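Local coordinates for ornithine aminotransferase (Plasmodium falciparum, PDB 3LG0), which catalyses the pyridoxal phosphate-dependent transamination of ornithine with 2-oxoglutarate, yielding glutamate semialdehyde and glutamate, at residues L122-G127 with N136-I141; S87-V92 with L298-C303; R47-L52 with K393-E398. All coordinates share one frame; numbering follows the deposited sequence.

Contact 1 (L122-G127 with N136-I141); sequences LCRKWG and NSAKII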
# COMPACT_ATOMS: atom_id res chain seq x y z
N LEU A 122 16.03 -3.70 -6.72
CA LEU A 122 17.25 -3.69 -5.93
C LEU A 122 18.22 -4.74 -6.48
O LEU A 122 19.40 -4.47 -6.67
CB LEU A 122 16.94 -3.97 -4.46
CG LEU A 122 18.12 -4.12 -3.50
CD1 LEU A 122 18.98 -2.84 -3.53
CD2 LEU A 122 17.65 -4.42 -2.06
N CYS A 123 17.69 -5.94 -6.73
CA CYS A 123 18.49 -7.06 -7.21
C CYS A 123 19.13 -6.77 -8.56
O CYS A 123 20.31 -7.03 -8.75
CB CYS A 123 17.63 -8.32 -7.31
SG CYS A 123 17.22 -9.02 -5.72
N ARG A 124 18.35 -6.25 -9.49
CA ARG A 124 18.86 -5.98 -10.83
C ARG A 124 19.87 -4.85 -10.83
O ARG A 124 20.86 -4.91 -11.56
CB ARG A 124 17.72 -5.68 -11.80
CG ARG A 124 16.80 -6.87 -12.02
CD ARG A 124 15.97 -6.73 -13.29
NE ARG A 124 15.32 -8.00 -13.59
CZ ARG A 124 14.03 -8.24 -13.39
NH1 ARG A 124 13.24 -7.27 -12.92
NH2 ARG A 124 13.52 -9.43 -13.68
N LYS A 125 19.63 -3.84 -10.02
CA LYS A 125 20.54 -2.71 -9.93
C LYS A 125 21.86 -3.10 -9.27
O LYS A 125 22.90 -2.57 -9.61
CB LYS A 125 19.89 -1.53 -9.19
CG LYS A 125 20.56 -0.18 -9.47
CD LYS A 125 19.66 0.98 -9.07
CE LYS A 125 20.34 2.34 -9.28
NZ LYS A 125 19.49 3.48 -8.82
N TRP A 126 21.82 -4.02 -8.31
CA TRP A 126 23.05 -4.58 -7.78
C TRP A 126 23.72 -5.44 -8.87
O TRP A 126 24.94 -5.50 -8.95
CB TRP A 126 22.78 -5.43 -6.55
CG TRP A 126 23.97 -6.21 -6.08
CD1 TRP A 126 24.87 -5.82 -5.14
CD2 TRP A 126 24.39 -7.51 -6.53
NE1 TRP A 126 25.81 -6.80 -4.96
CE2 TRP A 126 25.54 -7.85 -5.81
CE3 TRP A 126 23.88 -8.42 -7.46
CZ2 TRP A 126 26.21 -9.06 -5.99
CZ3 TRP A 126 24.55 -9.62 -7.65
CH2 TRP A 126 25.71 -9.92 -6.92
N GLY A 127 22.90 -6.10 -9.68
CA GLY A 127 23.41 -6.89 -10.78
C GLY A 127 24.26 -6.07 -11.72
O GLY A 127 25.37 -6.47 -12.09
N ASN A 136 19.98 -4.16 -19.15
CA ASN A 136 18.64 -4.63 -19.50
C ASN A 136 18.47 -6.14 -19.53
O ASN A 136 17.45 -6.65 -20.00
CB ASN A 136 18.19 -4.01 -20.82
CG ASN A 136 17.66 -2.59 -20.64
OD1 ASN A 136 16.90 -2.32 -19.71
ND2 ASN A 136 18.05 -1.69 -21.54
N SER A 137 19.45 -6.87 -19.01
CA SER A 137 19.43 -8.32 -19.10
C SER A 137 19.70 -9.02 -17.77
O SER A 137 20.00 -10.22 -17.75
CB SER A 137 20.44 -8.80 -20.15
OG SER A 137 21.76 -8.60 -19.70
N ALA A 138 19.59 -8.30 -16.66
CA ALA A 138 19.72 -8.94 -15.36
C ALA A 138 18.54 -9.89 -15.15
O ALA A 138 17.37 -9.51 -15.33
CB ALA A 138 19.79 -7.91 -14.25
N LYS A 139 18.84 -11.12 -14.81
CA LYS A 139 17.82 -12.13 -14.65
C LYS A 139 17.64 -12.51 -13.18
O LYS A 139 18.61 -12.60 -12.44
CB LYS A 139 18.17 -13.38 -15.46
CG LYS A 139 17.99 -13.21 -16.95
CD LYS A 139 18.49 -14.43 -17.71
CE LYS A 139 18.31 -14.24 -19.22
NZ LYS A 139 18.96 -12.99 -19.73
N ILE A 140 16.39 -12.70 -12.78
CA ILE A 140 16.08 -13.16 -11.43
C ILE A 140 15.46 -14.55 -11.49
O ILE A 140 14.56 -14.83 -12.28
CB ILE A 140 15.09 -12.22 -10.70
CG1 ILE A 140 15.67 -10.81 -10.57
CG2 ILE A 140 14.71 -12.79 -9.32
CD1 ILE A 140 14.62 -9.76 -10.16
N ILE A 141 15.95 -15.43 -10.64
CA ILE A 141 15.39 -16.76 -10.55
C ILE A 141 14.31 -16.81 -9.46
O ILE A 141 14.53 -16.34 -8.35
CB ILE A 141 16.50 -17.78 -10.22
CG1 ILE A 141 17.54 -17.80 -11.34
CG2 ILE A 141 15.90 -19.16 -9.98
CD1 ILE A 141 18.82 -18.50 -10.96
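Arg124 lies across the side chains of Ala138 and Ile140, its aliphatic part on one and its guanidinium on the other. CB and CG of Arg124 are each 3.9 Å from CB of Ala138. CG anti to the carbonyl carbon (chi1 -66°) and the extended run from CG to NE together bring the end of the side chain nearer to segment 136-141. CD1 of Ile140 sits over the centre of one guanidinium face, 3.6 Å from CZ of Arg124, and the two side chains cross at about a right angle. The same methyl also touches Cys123 loosely, with CB of Cys123 4.4 Å from CD1 of Ile140.

One polar bond crosses between the segments: NE of Arg124 donates to the carbonyl O of Ala138 at 3.1 Å, with an N-H...O angle of 153°. The acceptor lies close to the guanidinium plane, whereas the donor stands well above the carbonyl plane. NH2 of Arg124 bonds to the carbonyl O of Asn173, just ahead of strand 174-177.

Topologically, helix 112-129 here packs on strand 139-143 of the mixed sheet that also holds 174-177 and 194-199, and Ile140 touches Ile198 of the latter. Two nitrogens gripped by two backbone carbonyls should restrict rotation of the guanidinium, keeping one face against the Ile140 methyl while the methylenes supply apolar contact to Ala138.

Contact 2 (S87-V92 with L298-C303); sequences SDSLGV and LAAAIC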
# COMPACT_ATOMS: atom_id res chain seq x y z
N SER A 87 11.07 12.55 9.45
CA SER A 87 10.34 12.51 10.70
C SER A 87 11.26 11.95 11.76
O SER A 87 12.31 11.41 11.42
CB SER A 87 9.08 11.65 10.58
OG SER A 87 9.43 10.28 10.62
N ASP A 88 10.88 12.06 13.03
CA ASP A 88 11.71 11.51 14.09
C ASP A 88 11.51 10.01 14.22
O ASP A 88 12.45 9.26 14.52
CB ASP A 88 11.41 12.21 15.44
CG ASP A 88 9.96 12.02 15.89
OD1 ASP A 88 9.05 12.01 15.03
OD2 ASP A 88 9.73 11.88 17.11
N SER A 89 10.29 9.56 13.98
CA SER A 89 9.92 8.16 14.22
C SER A 89 10.57 7.17 13.25
O SER A 89 10.92 6.06 13.64
CB SER A 89 8.39 8.02 14.18
OG SER A 89 8.00 6.71 14.55
N LEU A 90 10.73 7.55 11.99
CA LEU A 90 11.27 6.60 10.99
C LEU A 90 12.62 6.00 11.37
O LEU A 90 12.78 4.77 11.35
CB LEU A 90 11.35 7.23 9.60
CG LEU A 90 11.93 6.28 8.54
CD1 LEU A 90 11.14 4.97 8.56
CD2 LEU A 90 11.94 6.92 7.13
N GLY A 91 13.58 6.85 11.71
CA GLY A 91 14.91 6.42 12.10
C GLY A 91 14.99 5.57 13.36
O GLY A 91 15.84 4.68 13.46
N VAL A 92 14.11 5.83 14.32
CA VAL A 92 14.02 4.96 15.49
C VAL A 92 13.65 3.55 15.02
O VAL A 92 14.34 2.59 15.33
CB VAL A 92 12.99 5.47 16.49
CG1 VAL A 92 12.91 4.55 17.70
CG2 VAL A 92 13.33 6.90 16.92
N LEU A 298 3.74 7.18 11.65
CA LEU A 298 2.78 6.32 12.32
C LEU A 298 3.12 4.84 12.14
O LEU A 298 3.15 4.07 13.11
CB LEU A 298 1.36 6.63 11.86
CG LEU A 298 0.22 5.89 12.54
CD1 LEU A 298 0.29 6.00 14.07
CD2 LEU A 298 -1.10 6.44 12.02
N ALA A 299 3.40 4.44 10.91
CA ALA A 299 3.84 3.07 10.64
C ALA A 299 5.12 2.73 11.42
O ALA A 299 5.27 1.63 11.94
CB ALA A 299 4.05 2.86 9.15
N ALA A 300 6.04 3.68 11.48
CA ALA A 300 7.33 3.44 12.12
C ALA A 300 7.14 3.11 13.60
O ALA A 300 7.75 2.17 14.11
CB ALA A 300 8.23 4.67 11.95
N ALA A 301 6.27 3.85 14.29
CA ALA A 301 6.00 3.61 15.71
C ALA A 301 5.26 2.30 15.93
O ALA A 301 5.58 1.57 16.87
CB ALA A 301 5.21 4.77 16.32
N ILE A 302 4.28 2.02 15.08
CA ILE A 302 3.49 0.78 15.17
C ILE A 302 4.39 -0.43 14.98
O ILE A 302 4.29 -1.41 15.71
CB ILE A 302 2.36 0.74 14.13
CG1 ILE A 302 1.27 1.73 14.50
CG2 ILE A 302 1.79 -0.68 14.00
CD1 ILE A 302 0.37 2.10 13.36
N CYS A 303 5.27 -0.34 13.99
CA CYS A 303 6.17 -1.45 13.67
C CYS A 303 7.08 -1.84 14.85
O CYS A 303 7.17 -3.02 15.19
CB CYS A 303 7.01 -1.15 12.42
SG CYS A 303 8.21 -2.45 12.14
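This is a close helix-to-helix contact, in which the first turn of helix 88-101 meets helix 297-312 near the dimer interface. The axes of segments 88-92 and 298-303 approach to 7.8 Å and diverge by 37°, so the helices run in roughly the same direction. Such a short separation rests on the small side chains of Ala300 and Ser89. The backbones come closest at Leu90 and Ala300, whose CA atoms are 5.2 Å apart, and CB of Ala300 comes within 3.7 Å of CA of Leu90.

Ala300 points its methyl at the opposing backbone, where CB also lies 3.5 Å from the carbonyl O of Ser89. OG of Ser89 touches the same methyl. With OG trans to the backbone N (chi1 -174°), the hydroxyl is directed across the gap and stands 3.3 Å from CB of Ala300. It is close to N of Ala301 as well, but the angle there is too poor for a bond. Its polar partner is the carbonyl O of Pro297, at the start of the second helix, so the hydroxyl within this buried patch is satisfied. CB of Leu90 leaves its backbone away from the partner helix, and CD1 of Leu90 comes only to 4.5 Å from CB of Ala300.

At the beginning of helix 88-101, Ser87 is the N-cap, its OG accepting a weak bond from N of Leu90. Ser87 also pairs in a parallel ladder with a strand of the second subunit, while Leu90 packs on Glu17 and Leu298 on His268 of that subunit. Helices meeting through alanine and serine at this spacing are typical of tight small-residue helix packing, which here places two helices of a class-III aminotransferase beside its homodimer interface.

Contact 3 (R47-L52 with K393-E398); sequences RYYDFL and KEQLDE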
# COMPACT_ATOMS: atom_id res chain seq x y z
N ARG A 47 -18.93 -16.68 17.95
CA ARG A 47 -17.50 -16.55 18.07
C ARG A 47 -16.79 -17.64 17.27
O ARG A 47 -17.25 -18.79 17.23
CB ARG A 47 -17.09 -16.64 19.53
CG ARG A 47 -15.58 -16.58 19.74
CD ARG A 47 -15.21 -16.79 21.20
NE ARG A 47 -15.20 -18.21 21.55
CZ ARG A 47 -14.88 -18.68 22.75
NH1 ARG A 47 -14.55 -17.84 23.73
NH2 ARG A 47 -14.90 -19.99 22.98
N TYR A 48 -15.69 -17.29 16.63
CA TYR A 48 -14.93 -18.26 15.84
C TYR A 48 -13.44 -18.16 16.14
O TYR A 48 -12.91 -17.08 16.43
CB TYR A 48 -15.14 -18.04 14.34
CG TYR A 48 -16.57 -17.88 13.88
CD1 TYR A 48 -17.24 -16.66 14.02
CD2 TYR A 48 -17.25 -18.93 13.27
CE1 TYR A 48 -18.55 -16.50 13.59
CE2 TYR A 48 -18.56 -18.78 12.83
CZ TYR A 48 -19.20 -17.56 12.99
OH TYR A 48 -20.49 -17.38 12.55
N TYR A 49 -12.76 -19.29 16.05
CA TYR A 49 -11.32 -19.29 16.02
C TYR A 49 -10.90 -18.78 14.65
O TYR A 49 -11.36 -19.30 13.62
CB TYR A 49 -10.77 -20.70 16.24
CG TYR A 49 -10.74 -21.17 17.68
CD1 TYR A 49 -11.69 -22.06 18.16
CD2 TYR A 49 -9.74 -20.73 18.55
CE1 TYR A 49 -11.65 -22.50 19.49
CE2 TYR A 49 -9.69 -21.16 19.87
CZ TYR A 49 -10.65 -22.04 20.33
OH TYR A 49 -10.62 -22.46 21.65
N ASP A 50 -10.03 -17.78 14.63
CA ASP A 50 -9.47 -17.26 13.38
C ASP A 50 -8.27 -18.09 12.98
O ASP A 50 -7.22 -17.96 13.59
CB ASP A 50 -9.04 -15.81 13.54
CG ASP A 50 -8.56 -15.19 12.23
OD1 ASP A 50 -8.26 -15.95 11.28
OD2 ASP A 50 -8.49 -13.95 12.15
N PHE A 51 -8.43 -18.91 11.95
CA PHE A 51 -7.34 -19.78 11.51
C PHE A 51 -6.65 -19.32 10.23
O PHE A 51 -5.89 -20.07 9.61
CB PHE A 51 -7.78 -21.27 11.46
CG PHE A 51 -7.27 -22.05 12.63
CD1 PHE A 51 -7.63 -21.69 13.92
CD2 PHE A 51 -6.38 -23.10 12.45
CE1 PHE A 51 -7.14 -22.39 15.02
CE2 PHE A 51 -5.90 -23.81 13.55
CZ PHE A 51 -6.27 -23.44 14.83
N LEU A 52 -6.91 -18.06 9.87
CA LEU A 52 -6.23 -17.40 8.78
C LEU A 52 -5.26 -16.34 9.31
O LEU A 52 -4.18 -16.15 8.75
CB LEU A 52 -7.24 -16.75 7.86
CG LEU A 52 -6.75 -16.50 6.44
CD1 LEU A 52 -6.30 -17.82 5.87
CD2 LEU A 52 -7.84 -15.89 5.60
N LYS A 393 -2.25 -24.20 24.27
CA LYS A 393 -2.38 -25.63 23.96
C LYS A 393 -3.83 -26.12 24.12
O LYS A 393 -4.29 -26.95 23.34
CB LYS A 393 -1.42 -26.49 24.78
CG LYS A 393 -1.45 -27.96 24.37
CD LYS A 393 -0.18 -28.70 24.76
CE LYS A 393 -0.30 -30.19 24.44
NZ LYS A 393 -0.53 -30.47 22.98
N GLU A 394 -4.53 -25.61 25.12
CA GLU A 394 -5.91 -26.04 25.36
C GLU A 394 -6.77 -25.61 24.18
O GLU A 394 -7.64 -26.35 23.70
CB GLU A 394 -6.45 -25.44 26.67
CG GLU A 394 -5.50 -25.57 27.87
CD GLU A 394 -4.44 -24.47 27.91
OE1 GLU A 394 -3.25 -24.78 27.65
OE2 GLU A 394 -4.78 -23.30 28.20
N GLN A 395 -6.53 -24.40 23.70
CA GLN A 395 -7.24 -23.91 22.54
C GLN A 395 -6.93 -24.76 21.29
O GLN A 395 -7.84 -25.08 20.52
CB GLN A 395 -6.93 -22.43 22.32
CG GLN A 395 -7.71 -21.54 23.26
CD GLN A 395 -7.19 -20.14 23.31
OE1 GLN A 395 -6.06 -19.86 22.91
NE2 GLN A 395 -8.00 -19.23 23.84
N LEU A 396 -5.67 -25.14 21.11
CA LEU A 396 -5.28 -25.94 19.94
C LEU A 396 -5.88 -27.33 20.01
O LEU A 396 -6.12 -27.97 18.98
CB LEU A 396 -3.77 -26.03 19.81
CG LEU A 396 -3.03 -24.92 19.07
CD1 LEU A 396 -1.54 -25.21 19.07
CD2 LEU A 396 -3.54 -24.80 17.65
N ASP A 397 -6.12 -27.80 21.23
CA ASP A 397 -6.76 -29.08 21.42
C ASP A 397 -8.22 -28.98 20.96
O ASP A 397 -8.73 -29.84 20.23
CB ASP A 397 -6.67 -29.53 22.89
CG ASP A 397 -5.26 -29.98 23.29
OD1 ASP A 397 -4.47 -30.37 22.40
OD2 ASP A 397 -4.95 -29.94 24.50
N GLU A 398 -8.88 -27.90 21.37
CA GLU A 398 -10.26 -27.70 20.96
C GLU A 398 -10.34 -27.58 19.43
O GLU A 398 -11.25 -28.13 18.81
CB GLU A 398 -10.82 -26.44 21.59
CG GLU A 398 -12.29 -26.24 21.27
CD GLU A 398 -12.86 -25.05 21.99
OE1 GLU A 398 -12.13 -24.47 22.84
OE2 GLU A 398 -14.02 -24.69 21.71
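The polar part of the contact is a hydrogen bond from OH of Tyr49 to OE1 of Glu398, 2.8 Å long. Two orientations define it: the phenol and carboxylate planes stand 86° apart, and the hydroxyl meets OE1 from above the carboxylate plane, 69° out of it. Glu398 reaches the phenol with a fully extended chain, CG trans to the backbone N (chi1 -176°), and its CD lies at the ring edge, 3.8 Å from CE1 of Tyr49. A second, looser electrostatic influence may come from Arg47, whose NH2 is 4.9 Å from OE2 of Glu398, too far for contact.

The hydroxyl end of Tyr49 is flanked on its other edge by the aliphatic part of Gln395, where CG is 3.5 Å from OH of Tyr49. Gln395 and Glu398, three residues apart on one helical face, thus straddle the phenol tip. OE1 of Gln395 turns back to N of Thr392, just ahead of the helix.

Strand 47-50 belongs to a seven-stranded mixed sheet built from N- and C-terminal parts of the chain, consistent with the small domain of fold type I aminotransferases, and helix 393-412 lies over it. Phe39, on the neighbouring strand, meets the Tyr49 ring and makes a cation-pi contact with Arg47.

A further, purely apolar touch comes from Phe51: CD2 of Leu396 lies near the ring plane at its edge, 4.2 Å from CZ of Phe51. Beside Phe51 the chain bends in an Asx turn, OD1 of Asp50 accepting from N of Leu52 at 2.9 Å.

Overall arrangement
From the N terminus, the first contact segment met is strand 47-50, which closes the widest loop when helix 393-412 returns to it in contact 3. Within that loop, helix 88-101 waits some 200 residues for helix 297-312, closing contact 2. Inside this second loop, contact 1 joins helix 112-129 to strand 139-143 across a short connection. The three are therefore concentric, and none cross. Contact 3 joins an N-terminal strand of one mixed sheet to the C-terminal helix, whereas contact 1 belongs to the other sheet, on the opposite side of the chain's centre; their centres are 43 Å apart. Contact 2 joins two helices beside the second subunit, its centre 30 Å from that of contact 1.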